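Local atomic coordinates of cellulose hydrolase (Bacillus licheniformis, PDB entry 4YZT), a protein that hydrolyses internal beta-1,4-glucosidic bonds of cellulose, acting as a family 5 endoglucanase whose catalytic barrel is combined with accessory modules. Residues M171-L174 with N175-L179; L134-L137 with G138-K142; W303-G307 with N308-D312; R56-T59 with F60-R64; T238-S242 with A243-S247. All coordinates share one frame; numbering follows the deposited sequence.

How the contacts relate
All five contacts are local and follow one another along the chain without nesting or crossing, all within the catalytic (beta/alpha)8 barrel. From the N terminus, contact 4 forms the first turns of helix 57-66, contact 2 lies in the middle of helix 130-147, and contact 1 is part of helix 168-184. Contact 5 runs from a loop into helix 243-261, and contact 3 closes the loop after strand 299-303 at the bound sugar. Contacts 1 and 2 touch where their two helices pack. Contacts 3 and 4 meet through Phe311, which lies against Asp62 and Ile63 and ties the last barrel strand's loop to the first barrel helix.

Contact 1 (M171-L174 with N175-L179); sequences MNLL and NREML
Met171 O accepts the N-H of Asn175 at 2.9 Å, and further bonds from each residue to the fourth one on, among them Met178 N to Leu174 O, make residues 171-179 a regular alpha-helical stretch. Met171 and Asn175 fall on one side of it, a turn apart. The methionine leaves with CG anti to the backbone N (chi1 174°) and then bends twice, which carries CE along the helix until it lies 3.1 Å from Asn175 OD1. A flexible thioether chain suits this turn in direction. At the other end of the same amide, ND2 is gripped twice: it donates to Gly197 O and to a water at 2.8 Å. That water gives a proton to Asn172 OD1 at 2.9 Å, joining two asparagines of the helix. A leucine in place of Asn175 has no N-H to offer and would probably leave Gly197 O and the bridging water without their donor in a buried spot.

The other side is more open. Leu173 CD1 touches Arg176 NH2 at 3.5 Å and Glu177 CG at 3.5 Å, and one face of the guanidinium lies over Leu173 CA, so the leucine packs against the flat end of the arginine and the CG methylene of the glutamate. Leu174 CD2 meets Met178 CG at 4.0 Å, a contact of two apolar side chains that are both buried. Leu174 and Met178 pack on helix 130-147, while Asn175 and Leu179 face strand 194-196, with the helix linking strand 155-158 to strand 194-196 in a beta-alpha-beta unit of the barrel.

Contact 2 (L134-L137 with G138-K142); sequences LDKL and GKVWK
Lys139 reaches back one turn along its helix to Asp135, touching it at almost every atom on the way. CB lies 3.7 Å from Lys136 O, beside the carbonyls of the preceding turn. CG, placed anti to the carbonyl carbon (chi1 -72°), passes Asp135 O at 3.5 Å. From there the chain is fully extended: CD comes within 3.9 Å of Asp135 OD2, and CE lies 3.5 Å from Asp135 OD1. At the tip, NZ closes a salt bridge with Asp135 OD2 at 3.0 Å, using the syn lone pair of that oxygen. The aspartate is short, and its own carboxylate group has swung forward to meet the long lysine. NZ also donates to Pro85 O, so the ammonium group has a backbone partner as well as a charged one.

On another side of the helix, Leu137 and Trp141 lie side by side and point the same way, Leu137 CD1 being 4.1 Å from Trp141 CD1. The indole N-H is not left bare in this buried setting, because NE1 donates to Ile159 O. Gly138 lies where the next helix packs closely: lacking a side chain, it lets Met178 CE come to 3.6 Å from its CA.

Backbone bonds from each residue to the fourth one on, such as Trp141 N to Leu137 O at 2.8 Å, hold these groups in register. An acid and a base four residues apart on the outward side, with a leucine and a tryptophan turned inward, make this a classic amphipathic outer helix of a (beta/alpha)8 barrel.

Contact 3 (W303-G307 with N308-D312); sequences WWDNG and NDQFD. With BGC (beta-D-glucopyranose), chain B; BGC (beta-D-glucopyranose), chain C.
Gln310 lies over the Trp303 indole, the two side chains crossing at about a right angle while the amide plane is inclined only 29° to the ring. Its CG sits above one face, 4.0 Å from the centroid of the six-membered ring, a CH-pi contact, and a flat amide can follow the ring beyond it. The Asp305 carboxylate stands steeply to that amide, their planes 78° apart, and its two oxygens grip different parts of the loop. OD1 takes the N-H of Gly307 at 3.0 Å, from above the carboxylate plane, making an Asx turn; OD2 takes Phe311 N at 2.9 Å and also the indole of Trp35. With a valine replacing Asp305, these three N-H groups would lose their acceptor and the loop would probably be freer to shift. Gly307 follows with a positive phi, a shape that suits glycine.

Asn306 places CG between its backbone N and carbonyl carbon (chi1 68°), a crowded position that turns its amide so that one end faces the loop and the other the sugar. OD1 accepts Asn308 N at 2.8 Å, bracing the turn, while ND2 donates to O3 of the chain B glucose at 3.1 Å. Trp304 NE1 donates to O2 of the same sugar at 3.0 Å, and one indole face lies against C3 of the chain C glucose. Trp304 and Asn306 thus line the glycan pocket, and a tryptophan platform after the last barrel strand is characteristic of family 5 barrels.

Contact 4 (R56-T59 with F60-R64); sequences REHT and FDDIR
Phe60 N donates to Glu57 O at 3.0 Å, a short reach of three residues in which the donor stands well out of the carbonyl plane. The next bonds span four residues: Asp62 N to His58 O at 3.0 Å and Ile63 N to Thr59 O at 3.0 Å.

A water carries the polar link between side chains. Thr59 OG1 donates to it at 2.7 Å, and it donates to Asp62 OD2 at 2.9 Å; the hydroxyl lies beside the backbone N (chi1 -66°), turned to the water, so a threonine gives this otherwise buried position a polar group. The same water sits in plane at the edge of the His58 ring.

Charges are paired outside the segment. Glu57 and Asp61, whose OE2 and OD2 are 5.3 Å apart, both form salt bridges with Arg107, which would probably ease the repulsion between them. Asp62 OD1 pairs with Arg316.

Packing contacts make up the rest. His58 and Asp62 run side by side, with CD2 of the ring 3.8 Å from OD2 and the two planes 51° apart. The bent Arg56 chain brings a face of its guanidinium over His58 CE1. Phe60 turns an edge to Glu57 O, CD2 lying 3.8 Å away.

The phenyl ring then fills a site on helix 91-105, against Val100, Trp103 and Ala104, while Ile63 packs on Phe68. Helix 57-66 lies between strands 34-36 and 70-73 in the order of the chain, forming the first beta-alpha-beta unit of the barrel.

Contact 5 (T238-S242 with A243-S247); sequences TTWGS and AAEIS
Ser242 and Glu245 meet because the serine hydroxyl stands between its own N and carbonyl carbon (chi1 70°), while Glu245 CG lies anti to its carbonyl carbon (chi1 -84°) and the chain beyond runs straight back over the helix end. Ser242 OG accepts Glu245 N at 3.0 Å, and Glu245 OE1 in return accepts Ser242 N at 3.0 Å: a capping box, with serine at the N-cap, small enough to fold back on the first turn. OE1 takes a second bond, from Gly241 N at 2.7 Å, the two donors reaching it from opposite faces of the carboxylate plane.

The Trp240 ring packs against this chain. Glu245 CB sits over one face of the indole, 3.6 Å from NE1, and the carboxylate is only 7° from parallel to the ring. Further along, CH2 of the ring meets Ile246 CG1 at 3.8 Å. Water joins NE1 to Glu245 O. Gly241 has backbone angles that would jam a side chain against the preceding carbonyl O, which suits glycine, and its N-H points to OE1.

With two N-H donors on OE1, a salt bridge from OE2 to Arg237, and a helix N terminus close by, the Glu245 carboxylate is likely to stay ionised.

Contact 1 (M171-L174 with N175-L179)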
# COMPACT_ATOMS: atom_id res chain seq x y z
N MET A 171 -6.75 -14.03 -22.54
CA MET A 171 -5.81 -14.01 -21.43
C MET A 171 -5.07 -15.33 -21.33
O MET A 171 -3.84 -15.38 -21.19
CB MET A 171 -6.53 -13.72 -20.12
CG MET A 171 -5.61 -13.83 -18.92
SD MET A 171 -4.68 -12.31 -18.63
CE MET A 171 -3.00 -12.85 -18.87
N ASN A 172 -5.82 -16.42 -21.39
CA ASN A 172 -5.20 -17.73 -21.30
C ASN A 172 -4.30 -18.02 -22.52
O ASN A 172 -3.23 -18.61 -22.37
CB ASN A 172 -6.27 -18.81 -21.13
CG ASN A 172 -6.89 -18.77 -19.73
OD1 ASN A 172 -6.23 -18.47 -18.73
ND2 ASN A 172 -8.18 -19.09 -19.65
N LEU A 173 -4.72 -17.56 -23.70
CA LEU A 173 -3.89 -17.65 -24.89
C LEU A 173 -2.61 -16.84 -24.72
O LEU A 173 -1.52 -17.30 -25.09
CB LEU A 173 -4.64 -17.15 -26.14
CG LEU A 173 -3.81 -17.01 -27.43
CD1 LEU A 173 -3.27 -18.35 -27.86
CD2 LEU A 173 -4.62 -16.37 -28.56
N LEU A 174 -2.74 -15.64 -24.16
CA LEU A 174 -1.62 -14.74 -24.04
C LEU A 174 -0.59 -15.37 -23.11
O LEU A 174 0.60 -15.37 -23.41
CB LEU A 174 -2.07 -13.37 -23.52
CG LEU A 174 -1.06 -12.24 -23.31
CD1 LEU A 174 -1.80 -10.90 -23.28
CD2 LEU A 174 -0.27 -12.41 -22.03
N ASN A 175 -1.06 -15.91 -21.98
CA ASN A 175 -0.15 -16.57 -21.03
C ASN A 175 0.61 -17.72 -21.68
O ASN A 175 1.83 -17.84 -21.49
CB ASN A 175 -0.93 -17.09 -19.82
CG ASN A 175 -1.31 -15.99 -18.85
OD1 ASN A 175 -0.74 -14.90 -18.90
ND2 ASN A 175 -2.25 -16.28 -17.96
N ARG A 176 -0.11 -18.55 -22.43
CA ARG A 176 0.48 -19.72 -23.06
C ARG A 176 1.52 -19.33 -24.11
O ARG A 176 2.59 -19.94 -24.20
CB ARG A 176 -0.62 -20.59 -23.70
CG ARG A 176 -0.08 -21.84 -24.40
CD ARG A 176 -1.20 -22.80 -24.83
NE ARG A 176 -2.19 -22.18 -25.71
CZ ARG A 176 -3.39 -21.77 -25.30
NH1 ARG A 176 -3.73 -21.92 -24.03
NH2 ARG A 176 -4.24 -21.23 -26.16
N GLU A 177 1.20 -18.32 -24.92
CA GLU A 177 2.06 -17.93 -26.03
C GLU A 177 3.32 -17.24 -25.55
O GLU A 177 4.41 -17.51 -26.07
CB GLU A 177 1.31 -17.03 -27.00
CG GLU A 177 0.21 -17.74 -27.76
CD GLU A 177 0.75 -18.74 -28.75
OE1 GLU A 177 1.49 -18.32 -29.67
OE2 GLU A 177 0.45 -19.95 -28.61
N MET A 178 3.19 -16.37 -24.56
CA MET A 178 4.35 -15.69 -24.00
C MET A 178 5.23 -16.68 -23.24
O MET A 178 6.45 -16.62 -23.34
CB MET A 178 3.92 -14.54 -23.08
CG MET A 178 3.16 -13.42 -23.82
SD MET A 178 4.01 -12.84 -25.30
CE MET A 178 2.91 -13.42 -26.58
N LEU A 179 4.61 -17.60 -22.50
CA LEU A 179 5.39 -18.63 -21.81
C LEU A 179 6.16 -19.50 -22.81
O LEU A 179 7.33 -19.82 -22.58
CB LEU A 179 4.48 -19.48 -20.93
CG LEU A 179 5.17 -20.64 -20.20
CD1 LEU A 179 6.12 -20.10 -19.13
CD2 LEU A 179 4.15 -21.58 -19.59
O HOH W 1 -3.41 -18.78 -18.20

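Contact 2 (L134-L137 with G138-K142)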
# COMPACT_ATOMS: atom_id res chain seq x y z
N LEU A 134 -0.83 -9.16 -30.12
CA LEU A 134 -0.18 -10.37 -29.62
C LEU A 134 1.16 -10.60 -30.32
O LEU A 134 2.12 -11.02 -29.69
CB LEU A 134 -1.10 -11.58 -29.78
CG LEU A 134 -0.61 -12.89 -29.16
CD1 LEU A 134 -0.55 -12.80 -27.64
CD2 LEU A 134 -1.52 -14.05 -29.61
N ASP A 135 1.21 -10.31 -31.62
CA ASP A 135 2.46 -10.38 -32.37
C ASP A 135 3.49 -9.44 -31.77
O ASP A 135 4.62 -9.83 -31.51
CB ASP A 135 2.23 -10.03 -33.85
CG ASP A 135 3.54 -9.92 -34.62
OD1 ASP A 135 4.15 -10.97 -34.92
OD2 ASP A 135 3.93 -8.78 -34.95
N LYS A 136 3.08 -8.20 -31.51
CA LYS A 136 3.94 -7.21 -30.88
C LYS A 136 4.41 -7.63 -29.47
O LYS A 136 5.58 -7.50 -29.14
CB LYS A 136 3.22 -5.87 -30.79
CG LYS A 136 4.00 -4.79 -30.03
CD LYS A 136 3.29 -3.44 -30.12
CE LYS A 136 3.92 -2.42 -29.19
NZ LYS A 136 3.26 -1.11 -29.27
N LEU A 137 3.49 -8.11 -28.63
CA LEU A 137 3.84 -8.53 -27.28
C LEU A 137 4.85 -9.69 -27.31
O LEU A 137 5.82 -9.71 -26.53
CB LEU A 137 2.59 -8.90 -26.48
CG LEU A 137 2.74 -9.35 -25.02
CD1 LEU A 137 3.40 -8.27 -24.16
CD2 LEU A 137 1.40 -9.72 -24.42
N GLY A 138 4.62 -10.66 -28.19
CA GLY A 138 5.57 -11.74 -28.40
C GLY A 138 6.97 -11.26 -28.74
O GLY A 138 7.96 -11.75 -28.20
N LYS A 139 7.05 -10.27 -29.62
CA LYS A 139 8.37 -9.77 -30.02
C LYS A 139 9.04 -9.01 -28.88
O LYS A 139 10.27 -9.05 -28.74
CB LYS A 139 8.25 -8.91 -31.28
CG LYS A 139 7.96 -9.75 -32.54
CD LYS A 139 7.67 -8.90 -33.76
CE LYS A 139 7.39 -9.76 -35.01
NZ LYS A 139 6.73 -8.98 -36.12
N VAL A 140 8.24 -8.34 -28.05
CA VAL A 140 8.75 -7.67 -26.87
C VAL A 140 9.25 -8.70 -25.85
O VAL A 140 10.37 -8.57 -25.35
CB VAL A 140 7.67 -6.76 -26.22
CG1 VAL A 140 8.14 -6.23 -24.84
CG2 VAL A 140 7.31 -5.61 -27.16
N TRP A 141 8.46 -9.73 -25.57
CA TRP A 141 8.87 -10.71 -24.56
C TRP A 141 10.07 -11.53 -25.03
O TRP A 141 10.91 -11.87 -24.22
CB TRP A 141 7.70 -11.64 -24.16
CG TRP A 141 7.19 -11.33 -22.78
CD1 TRP A 141 5.93 -10.93 -22.43
CD2 TRP A 141 7.96 -11.34 -21.56
NE1 TRP A 141 5.87 -10.70 -21.06
CE2 TRP A 141 7.10 -10.95 -20.51
CE3 TRP A 141 9.30 -11.64 -21.26
CZ2 TRP A 141 7.53 -10.85 -19.18
CZ3 TRP A 141 9.72 -11.55 -19.94
CH2 TRP A 141 8.84 -11.15 -18.92
N LYS A 142 10.16 -11.83 -26.33
CA LYS A 142 11.34 -12.58 -26.80
C LYS A 142 12.59 -11.74 -26.53
O LYS A 142 13.60 -12.27 -26.08
CB LYS A 142 11.23 -12.95 -28.29
CG LYS A 142 12.36 -13.88 -28.76
CD LYS A 142 12.24 -14.20 -30.25
CE LYS A 142 11.08 -15.13 -30.54

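Contact 3 (W303-G307 with N308-D312)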
# COMPACT_ATOMS: atom_id res chain seq x y z
N TRP A 303 4.82 -6.04 -0.96
CA TRP A 303 4.22 -4.78 -0.49
C TRP A 303 4.27 -3.69 -1.56
O TRP A 303 5.34 -3.43 -2.13
CB TRP A 303 4.99 -4.32 0.76
CG TRP A 303 4.33 -3.39 1.73
CD1 TRP A 303 3.01 -3.02 1.79
CD2 TRP A 303 4.98 -2.73 2.83
NE1 TRP A 303 2.81 -2.15 2.86
CE2 TRP A 303 4.00 -1.97 3.51
CE3 TRP A 303 6.29 -2.71 3.30
CZ2 TRP A 303 4.31 -1.20 4.63
CZ3 TRP A 303 6.59 -1.94 4.41
CH2 TRP A 303 5.61 -1.19 5.06
N TRP A 304 3.14 -3.05 -1.84
CA TRP A 304 3.15 -1.94 -2.81
C TRP A 304 3.60 -0.65 -2.15
O TRP A 304 2.98 -0.16 -1.20
CB TRP A 304 1.79 -1.73 -3.47
CG TRP A 304 1.83 -0.60 -4.48
CD1 TRP A 304 1.26 0.64 -4.37
CD2 TRP A 304 2.52 -0.61 -5.75
NE1 TRP A 304 1.56 1.40 -5.49
CE2 TRP A 304 2.32 0.66 -6.35
CE3 TRP A 304 3.28 -1.57 -6.43
CZ2 TRP A 304 2.85 0.98 -7.60
CZ3 TRP A 304 3.80 -1.24 -7.67
CH2 TRP A 304 3.59 0.02 -8.24
N ASP A 305 4.69 -0.11 -2.68
CA ASP A 305 5.24 1.14 -2.20
C ASP A 305 5.50 2.04 -3.40
O ASP A 305 6.41 1.80 -4.20
CB ASP A 305 6.52 0.86 -1.41
CG ASP A 305 7.09 2.10 -0.74
OD1 ASP A 305 6.60 3.21 -1.01
OD2 ASP A 305 8.04 1.96 0.07
N ASN A 306 4.68 3.08 -3.57
CA ASN A 306 4.87 3.96 -4.72
C ASN A 306 5.90 5.07 -4.48
O ASN A 306 6.09 5.93 -5.33
CB ASN A 306 3.53 4.58 -5.16
CG ASN A 306 2.96 5.58 -4.14
OD1 ASN A 306 3.56 5.86 -3.10
ND2 ASN A 306 1.79 6.13 -4.47
N GLY A 307 6.56 5.04 -3.33
CA GLY A 307 7.59 6.02 -3.02
C GLY A 307 7.09 7.12 -2.10
O GLY A 307 7.89 7.84 -1.49
N ASN A 308 5.78 7.24 -1.98
CA ASN A 308 5.15 8.22 -1.11
C ASN A 308 4.60 7.64 0.18
O ASN A 308 4.49 8.37 1.18
CB ASN A 308 4.02 8.95 -1.85
CG ASN A 308 4.53 9.96 -2.84
OD1 ASN A 308 5.63 10.50 -2.68
ND2 ASN A 308 3.74 10.23 -3.87
N ASP A 309 4.22 6.37 0.16
CA ASP A 309 3.41 5.81 1.24
C ASP A 309 4.22 5.13 2.33
O ASP A 309 3.80 5.15 3.48
CB ASP A 309 2.38 4.79 0.69
CG ASP A 309 1.25 5.43 -0.09
OD1 ASP A 309 0.99 6.64 0.14
OD2 ASP A 309 0.63 4.78 -0.95
N GLN A 310 5.39 4.57 2.01
CA GLN A 310 6.16 3.87 3.04
C GLN A 310 7.60 4.37 3.10
O GLN A 310 7.90 5.31 3.83
CB GLN A 310 6.12 2.36 2.81
CG GLN A 310 4.71 1.77 2.60
CD GLN A 310 3.77 1.97 3.79
OE1 GLN A 310 4.19 2.37 4.88
NE2 GLN A 310 2.49 1.71 3.57
N PHE A 311 8.50 3.76 2.34
CA PHE A 311 9.91 4.13 2.43
C PHE A 311 10.24 5.45 1.73
O PHE A 311 10.01 5.62 0.53
CB PHE A 311 10.79 3.02 1.86
CG PHE A 311 12.26 3.28 2.01
CD1 PHE A 311 12.82 3.37 3.28
CD2 PHE A 311 13.08 3.44 0.90
CE1 PHE A 311 14.18 3.61 3.45
CE2 PHE A 311 14.45 3.68 1.06
CZ PHE A 311 14.99 3.78 2.33
N ASP A 312 10.82 6.39 2.49
CA ASP A 312 11.27 7.67 1.94
C ASP A 312 12.70 7.49 1.43
O ASP A 312 13.65 7.50 2.22
CB ASP A 312 11.20 8.77 3.01
CG ASP A 312 11.58 10.16 2.48
OD1 ASP A 312 12.34 10.29 1.50
OD2 ASP A 312 11.13 11.16 3.09
C2 BGC B . 0.31 4.09 -7.82
C3 BGC B . -0.05 5.50 -8.17
C4 BGC B . 0.08 5.72 -9.65
C5 BGC B . -0.76 4.72 -10.41
C6 BGC B . -0.57 4.92 -11.90
C1 BGC B . -0.53 3.12 -8.60
O2 BGC B . 0.15 3.84 -6.41
O3 BGC B . 0.80 6.41 -7.41
O4 BGC B . -0.35 7.07 -10.07
O5 BGC B . -0.41 3.32 -10.06
O6 BGC B . -1.51 4.13 -12.62
C2 BGC C . -1.18 -1.28 -10.13
C3 BGC C . -0.30 -0.24 -9.53
C4 BGC C . -1.07 0.82 -8.88
C5 BGC C . -1.97 0.19 -7.81
C6 BGC C . -2.78 1.14 -6.97
C1 BGC C . -2.03 -1.75 -8.98
O1 BGC C . -2.68 -2.97 -9.16
O2 BGC C . -0.41 -2.43 -10.61
O3 BGC C . 0.67 0.33 -10.52
O4 BGC C . -0.14 1.79 -8.29
O5 BGC C . -2.90 -0.70 -8.51
O6 BGC C . -3.72 1.76 -7.83
O HOH W 2 1.48 0.47 1.21
O HOH W 3 2.31 3.08 -1.99
O HOH W 4 10.01 3.92 -1.60
O HOH W 5 0.43 8.27 -2.73
O HOH W 6 7.93 10.18 -3.58

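Contact 4 (R56-T59 with F60-R64)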
# COMPACT_ATOMS: atom_id res chain seq x y z
N ARG A 56 18.50 5.12 -7.13
CA ARG A 56 19.91 5.05 -6.78
C ARG A 56 20.25 3.64 -6.33
O ARG A 56 19.42 2.96 -5.73
CB ARG A 56 20.24 6.06 -5.67
CG ARG A 56 19.65 7.43 -5.90
CD ARG A 56 20.56 8.31 -6.72
NE ARG A 56 21.93 8.30 -6.21
CZ ARG A 56 22.31 8.89 -5.07
NH1 ARG A 56 21.42 9.54 -4.32
NH2 ARG A 56 23.58 8.83 -4.69
N GLU A 57 21.47 3.19 -6.62
CA GLU A 57 21.90 1.86 -6.21
C GLU A 57 21.69 1.63 -4.70
O GLU A 57 21.26 0.55 -4.29
CB GLU A 57 23.37 1.62 -6.58
CG GLU A 57 23.83 0.18 -6.36
CD GLU A 57 25.31 -0.02 -6.65
OE1 GLU A 57 25.94 0.87 -7.25
OE2 GLU A 57 25.84 -1.08 -6.27
N HIS A 58 21.93 2.66 -3.88
CA HIS A 58 21.92 2.46 -2.44
C HIS A 58 20.52 2.22 -1.89
O HIS A 58 20.36 1.75 -0.77
CB HIS A 58 22.58 3.65 -1.71
CG HIS A 58 21.83 4.94 -1.82
ND1 HIS A 58 22.39 6.07 -2.39
CD2 HIS A 58 20.59 5.30 -1.42
CE1 HIS A 58 21.52 7.06 -2.35
NE2 HIS A 58 20.42 6.62 -1.77
N THR A 59 19.50 2.51 -2.69
CA THR A 59 18.14 2.21 -2.27
C THR A 59 17.98 0.70 -2.08
O THR A 59 17.28 0.25 -1.16
CB THR A 59 17.12 2.77 -3.28
OG1 THR A 59 17.19 4.21 -3.25
CG2 THR A 59 15.71 2.34 -2.94
N PHE A 60 18.65 -0.11 -2.90
CA PHE A 60 18.56 -1.55 -2.74
C PHE A 60 19.29 -2.03 -1.48
O PHE A 60 18.86 -3.00 -0.84
CB PHE A 60 19.08 -2.27 -3.99
CG PHE A 60 18.16 -2.12 -5.17
CD1 PHE A 60 16.99 -2.85 -5.23
CD2 PHE A 60 18.43 -1.19 -6.18
CE1 PHE A 60 16.09 -2.70 -6.29
CE2 PHE A 60 17.54 -1.03 -7.25
CZ PHE A 60 16.37 -1.79 -7.31
N ASP A 61 20.35 -1.33 -1.11
CA ASP A 61 21.01 -1.61 0.16
C ASP A 61 20.08 -1.28 1.32
O ASP A 61 20.09 -1.98 2.34
CB ASP A 61 22.31 -0.82 0.26
CG ASP A 61 23.37 -1.34 -0.68
OD1 ASP A 61 23.60 -2.58 -0.75
OD2 ASP A 61 23.97 -0.50 -1.36
N ASP A 62 19.29 -0.23 1.17
CA ASP A 62 18.36 0.20 2.21
C ASP A 62 17.25 -0.83 2.37
O ASP A 62 16.81 -1.11 3.49
CB ASP A 62 17.77 1.59 1.87
CG ASP A 62 18.78 2.73 2.02
OD1 ASP A 62 19.80 2.55 2.71
OD2 ASP A 62 18.56 3.81 1.43
N ILE A 63 16.79 -1.40 1.26
CA ILE A 63 15.72 -2.38 1.33
C ILE A 63 16.26 -3.68 1.92
O ILE A 63 15.57 -4.39 2.65
CB ILE A 63 15.11 -2.63 -0.05
CG1 ILE A 63 14.52 -1.31 -0.57
CG2 ILE A 63 14.01 -3.67 0.03
CD1 ILE A 63 13.41 -0.74 0.33
N ARG A 64 17.51 -3.98 1.60
CA ARG A 64 18.17 -5.12 2.23
C ARG A 64 18.29 -4.92 3.74
O ARG A 64 18.01 -5.83 4.53
CB ARG A 64 19.55 -5.34 1.60
CG ARG A 64 20.26 -6.61 2.01
CD ARG A 64 21.71 -6.49 1.60
NE ARG A 64 22.23 -7.71 1.02
CZ ARG A 64 23.34 -7.78 0.30
NH1 ARG A 64 24.08 -6.68 0.06
NH2 ARG A 64 23.73 -8.95 -0.17
O HOH W 7 17.22 5.12 -0.73

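Contact 5 (T238-S242 with A243-S247)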
# COMPACT_ATOMS: atom_id res chain seq x y z
N THR A 238 -12.42 5.25 7.60
CA THR A 238 -11.15 5.61 8.19
C THR A 238 -10.58 4.57 9.15
O THR A 238 -9.46 4.73 9.64
CB THR A 238 -11.28 6.93 8.98
OG1 THR A 238 -12.24 6.76 10.02
CG2 THR A 238 -11.72 8.07 8.06
N THR A 239 -11.34 3.51 9.45
CA THR A 239 -10.81 2.45 10.31
C THR A 239 -11.08 1.07 9.75
O THR A 239 -11.95 0.90 8.89
CB THR A 239 -11.39 2.51 11.74
OG1 THR A 239 -12.81 2.34 11.67
CG2 THR A 239 -11.06 3.84 12.41
N TRP A 240 -10.35 0.08 10.26
CA TRP A 240 -10.53 -1.31 9.85
C TRP A 240 -10.24 -2.24 11.02
O TRP A 240 -9.35 -1.94 11.83
CB TRP A 240 -9.60 -1.66 8.67
CG TRP A 240 -9.76 -3.07 8.14
CD1 TRP A 240 -10.56 -3.47 7.11
CD2 TRP A 240 -9.09 -4.25 8.61
NE1 TRP A 240 -10.45 -4.83 6.92
CE2 TRP A 240 -9.54 -5.33 7.81
CE3 TRP A 240 -8.15 -4.50 9.62
CZ2 TRP A 240 -9.08 -6.65 7.99
CZ3 TRP A 240 -7.71 -5.82 9.81
CH2 TRP A 240 -8.18 -6.87 9.00
N GLY A 241 -10.97 -3.35 11.11
CA GLY A 241 -10.68 -4.37 12.11
C GLY A 241 -11.83 -5.02 12.86
O GLY A 241 -11.60 -5.63 13.90
N SER A 242 -13.06 -4.91 12.36
CA SER A 242 -14.16 -5.62 12.99
C SER A 242 -13.95 -7.13 12.85
O SER A 242 -13.15 -7.58 12.03
CB SER A 242 -15.51 -5.22 12.38
OG SER A 242 -15.60 -5.74 11.06
N ALA A 243 -14.66 -7.91 13.65
CA ALA A 243 -14.57 -9.36 13.56
C ALA A 243 -14.98 -9.83 12.17
O ALA A 243 -14.36 -10.73 11.59
CB ALA A 243 -15.41 -10.02 14.64
N ALA A 244 -16.02 -9.21 11.62
CA ALA A 244 -16.46 -9.55 10.26
C ALA A 244 -15.39 -9.20 9.23
O ALA A 244 -15.17 -9.96 8.29
CB ALA A 244 -17.76 -8.83 9.92
N GLU A 245 -14.72 -8.06 9.40
CA GLU A 245 -13.70 -7.64 8.43
C GLU A 245 -12.52 -8.59 8.40
O GLU A 245 -11.97 -8.89 7.34
CB GLU A 245 -13.24 -6.21 8.70
CG GLU A 245 -14.18 -5.17 8.07
CD GLU A 245 -13.98 -3.76 8.62
OE1 GLU A 245 -13.28 -3.61 9.65
OE2 GLU A 245 -14.53 -2.81 8.01
N ILE A 246 -12.13 -9.06 9.58
CA ILE A 246 -11.01 -9.99 9.68
C ILE A 246 -11.38 -11.37 9.10
O ILE A 246 -10.57 -12.03 8.44
CB ILE A 246 -10.59 -10.14 11.14
CG1 ILE A 246 -10.01 -8.82 11.65
CG2 ILE A 246 -9.59 -11.29 11.30
CD1 ILE A 246 -10.08 -8.68 13.16
N SER A 247 -12.61 -11.80 9.38
CA SER A 247 -13.14 -13.05 8.83
C SER A 247 -13.20 -12.99 7.30
O SER A 247 -12.84 -13.94 6.62
CB SER A 247 -14.53 -13.33 9.40
OG SER A 247 -15.09 -14.48 8.81
O HOH W 8 -12.87 -0.95 7.08
O HOH W 9 -11.83 -6.94 5.45